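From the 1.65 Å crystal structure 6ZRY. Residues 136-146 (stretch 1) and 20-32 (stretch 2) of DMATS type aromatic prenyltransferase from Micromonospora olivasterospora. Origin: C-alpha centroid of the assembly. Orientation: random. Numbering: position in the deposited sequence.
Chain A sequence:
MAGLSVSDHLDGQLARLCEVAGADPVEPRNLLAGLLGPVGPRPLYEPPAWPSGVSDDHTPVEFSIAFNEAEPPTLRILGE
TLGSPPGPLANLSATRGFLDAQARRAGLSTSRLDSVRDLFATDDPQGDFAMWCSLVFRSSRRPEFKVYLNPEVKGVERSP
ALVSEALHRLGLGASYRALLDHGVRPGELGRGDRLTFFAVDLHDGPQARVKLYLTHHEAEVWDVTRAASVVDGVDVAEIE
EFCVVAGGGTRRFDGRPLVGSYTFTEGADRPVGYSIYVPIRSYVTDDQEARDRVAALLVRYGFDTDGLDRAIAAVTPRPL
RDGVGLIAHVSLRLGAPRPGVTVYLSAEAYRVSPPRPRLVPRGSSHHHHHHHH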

ATOM      1  N   VAL A 136      -8.983  -5.942  -2.964  1.00 22.15           N
ATOM      2  CA  VAL A 136      -8.494  -7.081  -2.152  1.00 22.50           C
ATOM      3  C   VAL A 136      -9.205  -8.350  -2.598  1.00 23.01           C
ATOM      4  O   VAL A 136     -10.427  -8.386  -2.491  1.00 23.43           O
ATOM      5  CB  VAL A 136      -8.693  -6.818  -0.662  1.00 22.80           C
ATOM      6  CG1 VAL A 136      -8.168  -7.967   0.179  1.00 22.81           C
ATOM      7  CG2 VAL A 136      -8.079  -5.483  -0.241  1.00 23.25           C
ATOM      8  N   PHE A 137      -8.448  -9.345  -3.044  1.00 23.77           N
ATOM      9  CA  PHE A 137      -8.960 -10.606  -3.655  1.00 25.98           C
ATOM     10  C   PHE A 137      -8.485 -11.826  -2.858  1.00 28.56           C
ATOM     11  O   PHE A 137      -7.317 -11.920  -2.502  1.00 25.81           O
ATOM     12  CB  PHE A 137      -8.466 -10.754  -5.095  1.00 25.23           C
ATOM     13  CG  PHE A 137      -8.602  -9.530  -5.957  1.00 25.37           C
ATOM     14  CD1 PHE A 137      -9.803  -8.854  -6.045  1.00 25.96           C
ATOM     15  CD2 PHE A 137      -7.531  -9.069  -6.711  1.00 25.49           C
ATOM     16  CE1 PHE A 137      -9.929  -7.741  -6.863  1.00 25.59           C
ATOM     17  CE2 PHE A 137      -7.666  -7.970  -7.539  1.00 25.14           C
ATOM     18  CZ  PHE A 137      -8.858  -7.301  -7.603  1.00 25.43           C
ATOM     19  N   ARG A 138      -9.376 -12.773  -2.633  1.00 34.11           N
ATOM     20  CA  ARG A 138      -9.034 -14.065  -1.978  1.00 38.76           C
ATOM     21  C   ARG A 138      -9.859 -15.160  -2.612  1.00 40.44           C
ATOM     22  O   ARG A 138     -10.895 -14.826  -3.233  1.00 41.81           O
ATOM     23  CB  ARG A 138      -9.330 -14.050  -0.480  1.00 41.25           C
ATOM     24  CG  ARG A 138      -9.072 -12.713   0.187  1.00 44.32           C
ATOM     25  CD  ARG A 138      -9.595 -12.676   1.600  1.00 47.84           C
ATOM     26  NE  ARG A 138      -9.418 -11.362   2.199  1.00 51.16           N
ATOM     27  CZ  ARG A 138      -9.894 -11.000   3.390  1.00 54.79           C
ATOM     28  NH1 ARG A 138     -10.595 -11.856   4.130  1.00 56.46           N
ATOM     29  NH2 ARG A 138      -9.667  -9.775   3.837  1.00 55.91           N
ATOM     30  N   SER A 139      -9.400 -16.408  -2.475  1.00 40.94           N
ATOM     31  CA  SER A 139     -10.221 -17.619  -2.702  1.00 43.24           C
ATOM     32  C   SER A 139     -11.420 -17.542  -1.752  1.00 42.45           C
ATOM     33  O   SER A 139     -11.218 -17.231  -0.568  1.00 43.65           O
ATOM     34  CB  SER A 139      -9.409 -18.903  -2.517  1.00 43.63           C
ATOM     35  OG  SER A 139      -8.823 -18.954  -1.222  1.00 45.28           O
ATOM     36  N   SER A 140     -12.625 -17.715  -2.281  1.00 43.97           N
ATOM     37  CA  SER A 140     -13.868 -17.932  -1.502  1.00 43.97           C
ATOM     38  C   SER A 140     -14.357 -16.629  -0.851  1.00 44.01           C
ATOM     39  O   SER A 140     -15.293 -16.720  -0.019  1.00 44.58           O
ATOM     40  CB  SER A 140     -13.652 -19.008  -0.465  1.00 45.66           C
ATOM     41  OG  SER A 140     -12.808 -20.035  -0.981  1.00 46.40           O
ATOM     42  N   ARG A 141     -13.795 -15.457  -1.209  1.00 40.38           N
ATOM     43  CA  ARG A 141     -14.368 -14.158  -0.772  1.00 38.60           C
ATOM     44  C   ARG A 141     -14.620 -13.254  -1.983  1.00 35.48           C
ATOM     45  O   ARG A 141     -13.842 -13.304  -2.942  1.00 33.33           O
ATOM     46  CB  ARG A 141     -13.475 -13.504   0.284  1.00 39.85           C
ATOM     47  CG  ARG A 141     -13.121 -14.430   1.439  1.00 41.13           C
ATOM     48  CD  ARG A 141     -13.374 -13.831   2.812  1.00 41.42           C
ATOM     49  NE  ARG A 141     -13.434 -14.864   3.837  1.00 42.82           N
ATOM     50  CZ  ARG A 141     -14.559 -15.279   4.437  1.00 43.54           C
ATOM     51  N   ARG A 142     -15.688 -12.466  -1.919  1.00 33.17           N
ATOM     52  CA  ARG A 142     -15.985 -11.387  -2.884  1.00 32.73           C
ATOM     53  C   ARG A 142     -14.873 -10.343  -2.739  1.00 30.63           C
ATOM     54  O   ARG A 142     -14.336 -10.188  -1.645  1.00 28.71           O
ATOM     55  CB  ARG A 142     -17.363 -10.786  -2.575  1.00 33.56           C
ATOM     56  N   PRO A 143     -14.493  -9.590  -3.798  1.00 30.06           N
ATOM     57  CA  PRO A 143     -13.519  -8.503  -3.634  1.00 28.85           C
ATOM     58  C   PRO A 143     -13.915  -7.503  -2.540  1.00 28.00           C
ATOM     59  O   PRO A 143     -15.086  -7.244  -2.382  1.00 27.72           O
ATOM     60  CB  PRO A 143     -13.523  -7.802  -4.988  1.00 29.18           C
ATOM     61  CG  PRO A 143     -13.962  -8.885  -5.952  1.00 30.36           C
ATOM     62  CD  PRO A 143     -14.944  -9.738  -5.180  1.00 30.44           C
ATOM     63  N   GLU A 144     -12.927  -6.984  -1.818  1.00 27.34           N
ATOM     64  CA  GLU A 144     -13.077  -5.897  -0.820  1.00 27.06           C
ATOM     65  C   GLU A 144     -12.426  -4.636  -1.378  1.00 24.98           C
ATOM     66  O   GLU A 144     -11.432  -4.741  -2.107  1.00 25.08           O
ATOM     67  CB  GLU A 144     -12.395  -6.218   0.513  1.00 29.36           C
ATOM     68  CG  GLU A 144     -12.812  -7.519   1.145  1.00 32.46           C
ATOM     69  CD  GLU A 144     -12.239  -7.728   2.548  1.00 33.98           C
ATOM     70  OE1 GLU A 144     -12.546  -8.768   3.153  1.00 39.12           O
ATOM     71  OE2 GLU A 144     -11.502  -6.848   3.032  1.00 34.63           O
ATOM     72  N   PHE A 145     -12.955  -3.488  -1.024  1.00 23.39           N
ATOM     73  CA  PHE A 145     -12.412  -2.187  -1.427  1.00 22.12           C
ATOM     74  C   PHE A 145     -11.863  -1.482  -0.193  1.00 21.78           C
ATOM     75  O   PHE A 145     -12.529  -1.477   0.857  1.00 21.75           O
ATOM     76  CB  PHE A 145     -13.501  -1.379  -2.111  1.00 21.70           C
ATOM     77  CG  PHE A 145     -14.065  -2.031  -3.358  1.00 21.66           C
ATOM     78  CD1 PHE A 145     -15.110  -2.938  -3.284  1.00 22.14           C
ATOM     79  CD2 PHE A 145     -13.542  -1.738  -4.608  1.00 21.33           C
ATOM     80  CE1 PHE A 145     -15.633  -3.525  -4.434  1.00 22.48           C
ATOM     81  CE2 PHE A 145     -14.059  -2.332  -5.760  1.00 22.25           C
ATOM     82  CZ  PHE A 145     -15.109  -3.222  -5.671  1.00 22.18           C
ATOM     83  N   LYS A 146     -10.697  -0.860  -0.339  1.00 21.71           N
ATOM     84  CA  LYS A 146     -10.121   0.039   0.694  1.00 22.46           C
ATOM     85  C   LYS A 146      -9.789   1.354   0.033  1.00 20.76           C
ATOM     86  O   LYS A 146      -9.365   1.350  -1.129  1.00 19.81           O
ATOM     87  CB  LYS A 146      -8.856  -0.538   1.331  1.00 23.73           C
ATOM     88  CG  LYS A 146      -8.881  -2.026   1.601  1.00 25.69           C
ATOM     89  CD  LYS A 146      -9.737  -2.411   2.752  1.00 28.15           C
ATOM     90  CE  LYS A 146      -9.536  -3.866   3.165  1.00 29.83           C
ATOM     91  NZ  LYS A 146      -9.627  -4.028   4.633  1.00 31.15           N
TER
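Stretch 2, residues 20-32: VAGADPVEPRNLL

Two backbones can be joined without a single direct hydrogen bond between them, and the packing of residues 20-32 on the hairpin 136-146 is a clear case: its polar links run through two water molecules. Water 1 donates to Ala-21 O (2.7 Å) and accepts from Ser-139 N (3.0 Å); water 2 accepts from Asp-24 N (2.8 Å) and donates to Arg-138 O (2.7 Å). The waters satisfy main-chain groups where the two backbones come nearest, the CA atoms of Ser-139 and Ala-23 lying 4.4 Å apart.

The hairpin presents two strands, its polypeptide reversing through a type II turn from Arg-138 to Arg-141. Val-136 and Glu-144 pair across it in both directions, N to O, at 2.9 Å each way. Stretch 2 meets this turn with a linker between helices. A helix ends after Ala-21, and Gly-22 leaves helical geometry with positive phi (69°), a conformation that glycine adopts readily. The linker then extends through Ala-23 and Asp-24 before the next helix, near whose beginning Asp-24 OD2 accepts a weak capping bond from Val-26 N at 3.3 Å. That helix, 26-32, runs almost along the second strand, 141-146: their N-to-C directions differ by 22°, with a signed crossing angle of -22°, and the axes approach to 9.2 Å.

With so shallow a crossing, Glu-27 and Leu-31, one helical turn apart, both come to lie against the second strand. At the turn, Ser-139 CB lies 3.4 Å from Gly-22 O, while Ala-23 CB packs 4.4 Å from Phe-137 CB and 4.1 Å from Arg-138 C. Farther along, Phe-137, whose CA-to-CB bond points toward stretch 2, offers a ring face to Pro-28. Pro-28 CB stands 3.6 Å from the centroid of the Phe-137 ring and only 11° off its normal, a CH-pi contact over the ring face. Leu-31 CD1 approaches the edge of the same ring, 4.2 Å from Phe-137 CE1.

Leu-31 also reaches both strands. Besides meeting Phe-137, its CD1 lies 3.7 Å from Pro-143 CB, and its CD2 lies 3.8 Å from Phe-145 CZ, at that ring's edge. The CA-to-CB bond of Phe-145 points sideways to stretch 2, yet the end of its side chain comes nearer the helix. One helical turn before Leu-31, Glu-27 sets its aliphatic CG 3.5 Å from Pro-143 CG, while its carboxylate is hydrogen-bonded elsewhere in the structure. The contact buries 408 Å², both sides summed.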

ATOM      1  N   VAL A  20      -2.243 -18.217  -9.396  1.00 35.61           N
ATOM      2  CA  VAL A  20      -1.248 -18.500  -8.325  1.00 35.78           C
ATOM      3  C   VAL A  20      -1.979 -18.535  -6.965  1.00 36.88           C
ATOM      4  O   VAL A  20      -1.737 -19.484  -6.207  1.00 40.78           O
ATOM      5  CB  VAL A  20      -0.081 -17.485  -8.345  1.00 34.03           C
ATOM      6  CG1 VAL A  20       0.782 -17.583  -7.103  1.00 33.79           C
ATOM      7  CG2 VAL A  20       0.771 -17.636  -9.585  1.00 33.92           C
ATOM      8  N   ALA A  21      -2.857 -17.561  -6.685  1.00 36.32           N
ATOM      9  CA  ALA A  21      -3.536 -17.377  -5.379  1.00 35.73           C
ATOM     10  C   ALA A  21      -4.832 -18.216  -5.306  1.00 36.56           C
ATOM     11  O   ALA A  21      -5.396 -18.331  -4.181  1.00 36.87           O
ATOM     12  CB  ALA A  21      -3.827 -15.906  -5.165  1.00 35.02           C
ATOM     13  N   GLY A  22      -5.301 -18.752  -6.443  1.00 35.97           N
ATOM     14  CA  GLY A  22      -6.562 -19.507  -6.543  1.00 36.90           C
ATOM     15  C   GLY A  22      -7.774 -18.613  -6.337  1.00 36.66           C
ATOM     16  O   GLY A  22      -8.829 -19.118  -5.883  1.00 36.35           O
ATOM     17  N   ALA A  23      -7.631 -17.324  -6.631  1.00 35.65           N
ATOM     18  CA  ALA A  23      -8.732 -16.342  -6.648  1.00 35.79           C
ATOM     19  C   ALA A  23      -9.403 -16.420  -8.024  1.00 35.71           C
ATOM     20  O   ALA A  23      -8.692 -16.612  -9.016  1.00 35.60           O
ATOM     21  CB  ALA A  23      -8.196 -14.957  -6.334  1.00 35.72           C
ATOM     22  N   ASP A  24     -10.730 -16.338  -8.072  1.00 36.03           N
ATOM     23  CA  ASP A  24     -11.488 -16.312  -9.345  1.00 35.63           C
ATOM     24  C   ASP A  24     -11.156 -15.013 -10.081  1.00 33.88           C
ATOM     25  O   ASP A  24     -11.315 -13.944  -9.507  1.00 32.45           O
ATOM     26  CB  ASP A  24     -12.990 -16.395  -9.117  1.00 37.08           C
ATOM     27  CG  ASP A  24     -13.740 -16.476 -10.431  1.00 38.33           C
ATOM     28  OD1 ASP A  24     -13.824 -17.585 -10.964  1.00 41.24           O
ATOM     29  OD2 ASP A  24     -14.170 -15.406 -10.949  1.00 38.55           O
ATOM     30  N   PRO A  25     -10.726 -15.071 -11.367  1.00 32.64           N
ATOM     31  CA  PRO A  25     -10.222 -13.892 -12.088  1.00 31.57           C
ATOM     32  C   PRO A  25     -11.233 -12.930 -12.735  1.00 30.24           C
ATOM     33  O   PRO A  25     -10.838 -11.819 -13.105  1.00 27.99           O
ATOM     34  CB  PRO A  25      -9.414 -14.532 -13.229  1.00 31.64           C
ATOM     35  CG  PRO A  25     -10.187 -15.802 -13.541  1.00 32.91           C
ATOM     36  CD  PRO A  25     -10.675 -16.288 -12.194  1.00 33.15           C
ATOM     37  N   VAL A  26     -12.499 -13.318 -12.885  1.00 30.34           N
ATOM     38  CA  VAL A  26     -13.443 -12.522 -13.725  1.00 30.20           C
ATOM     39  C   VAL A  26     -13.609 -11.135 -13.091  1.00 28.62           C
ATOM     40  O   VAL A  26     -13.249 -10.114 -13.738  1.00 27.03           O
ATOM     41  CB  VAL A  26     -14.789 -13.238 -13.930  1.00 31.78           C
ATOM     42  CG1 VAL A  26     -15.720 -12.405 -14.802  1.00 32.45           C
ATOM     43  CG2 VAL A  26     -14.588 -14.613 -14.539  1.00 32.69           C
ATOM     44  N   GLU A  27     -14.060 -11.099 -11.853  1.00 28.26           N
ATOM     45  CA  GLU A  27     -14.378  -9.842 -11.154  1.00 28.19           C
ATOM     46  C   GLU A  27     -13.079  -9.047 -10.939  1.00 25.43           C
ATOM     47  O   GLU A  27     -13.052  -7.855 -11.182  1.00 23.68           O
ATOM     48  CB  GLU A  27     -15.182 -10.167  -9.888  1.00 30.91           C
ATOM     49  CG  GLU A  27     -15.551  -8.966  -9.060  1.00 32.63           C
ATOM     50  CD  GLU A  27     -16.532  -8.000  -9.688  1.00 34.50           C
ATOM     51  OE1 GLU A  27     -16.802  -6.964  -9.059  1.00 36.04           O
ATOM     52  OE2 GLU A  27     -17.020  -8.274 -10.794  1.00 37.16           O
ATOM     53  N   PRO A  28     -11.951  -9.654 -10.490  1.00 24.39           N
ATOM     54  CA  PRO A  28     -10.702  -8.902 -10.366  1.00 23.24           C
ATOM     55  C   PRO A  28     -10.262  -8.211 -11.663  1.00 22.18           C
ATOM     56  O   PRO A  28      -9.826  -7.047 -11.615  1.00 20.54           O
ATOM     57  CB  PRO A  28      -9.694  -9.973  -9.937  1.00 23.18           C
ATOM     58  CG  PRO A  28     -10.561 -10.907  -9.107  1.00 23.93           C
ATOM     59  CD  PRO A  28     -11.824 -11.021  -9.948  1.00 24.26           C
ATOM     60  N   ARG A  29     -10.376  -8.895 -12.781  1.00 22.18           N
ATOM     61  CA  ARG A  29      -9.946  -8.329 -14.084  1.00 22.17           C
ATOM     62  C   ARG A  29     -10.909  -7.221 -14.509  1.00 21.26           C
ATOM     63  O   ARG A  29     -10.437  -6.230 -15.095  1.00 19.74           O
ATOM     64  CB  ARG A  29      -9.821  -9.420 -15.134  1.00 22.88           C
ATOM     65  CG  ARG A  29      -8.741 -10.429 -14.824  1.00 24.05           C
ATOM     66  CD  ARG A  29      -8.827 -11.575 -15.795  1.00 25.09           C
ATOM     67  NE  ARG A  29      -8.429 -11.131 -17.117  1.00 25.29           N
ATOM     68  CZ  ARG A  29      -8.455 -11.887 -18.206  1.00 27.31           C
ATOM     69  NH1 ARG A  29      -8.037 -11.393 -19.359  1.00 27.46           N
ATOM     70  NH2 ARG A  29      -8.900 -13.133 -18.137  1.00 27.57           N
ATOM     71  N   ASN A  30     -12.193  -7.366 -14.199  1.00 21.60           N
ATOM     72  CA  ASN A  30     -13.221  -6.312 -14.447  1.00 22.34           C
ATOM     73  C   ASN A  30     -12.901  -5.090 -13.585  1.00 20.97           C
ATOM     74  O   ASN A  30     -13.042  -3.962 -14.075  1.00 20.28           O
ATOM     75  CB  ASN A  30     -14.641  -6.821 -14.187  1.00 25.26           C
ATOM     76  CG  ASN A  30     -15.138  -7.722 -15.301  1.00 27.47           C
ATOM     77  OD1 ASN A  30     -14.607  -7.678 -16.420  1.00 29.85           O
ATOM     78  ND2 ASN A  30     -16.148  -8.537 -15.015  1.00 28.87           N
ATOM     79  N   LEU A  31     -12.473  -5.305 -12.337  1.00 19.89           N
ATOM     80  CA  LEU A  31     -12.228  -4.191 -11.406  1.00 19.38           C
ATOM     81  C   LEU A  31     -10.931  -3.487 -11.818  1.00 18.37           C
ATOM     82  O   LEU A  31     -10.940  -2.258 -11.819  1.00 18.82           O
ATOM     83  CB  LEU A  31     -12.221  -4.702  -9.971  1.00 19.48           C
ATOM     84  CG  LEU A  31     -13.583  -5.149  -9.450  1.00 19.77           C
ATOM     85  CD1 LEU A  31     -13.435  -5.806  -8.102  1.00 20.35           C
ATOM     86  CD2 LEU A  31     -14.552  -3.991  -9.375  1.00 19.91           C
ATOM     87  N   LEU A  32      -9.880  -4.224 -12.232  1.00 18.05           N
ATOM     88  CA  LEU A  32      -8.626  -3.585 -12.694  1.00 17.76           C
ATOM     89  C   LEU A  32      -8.908  -2.683 -13.905  1.00 17.98           C
ATOM     90  O   LEU A  32      -8.360  -1.548 -13.936  1.00 17.33           O
ATOM     91  CB  LEU A  32      -7.574  -4.646 -13.017  1.00 17.63           C
ATOM     92  CG  LEU A  32      -6.294  -4.145 -13.695  1.00 17.56           C
ATOM     93  CD1 LEU A  32      -5.498  -3.182 -12.784  1.00 17.43           C
ATOM     94  CD2 LEU A  32      -5.432  -5.334 -14.101  1.00 18.04           C
TER
HETATM   95  O   HOH W   1      -6.471 -16.866  -2.206  1.00 44.10           O
HETATM   96  O   HOH W   2     -11.848 -15.715  -5.551  1.00 41.73           O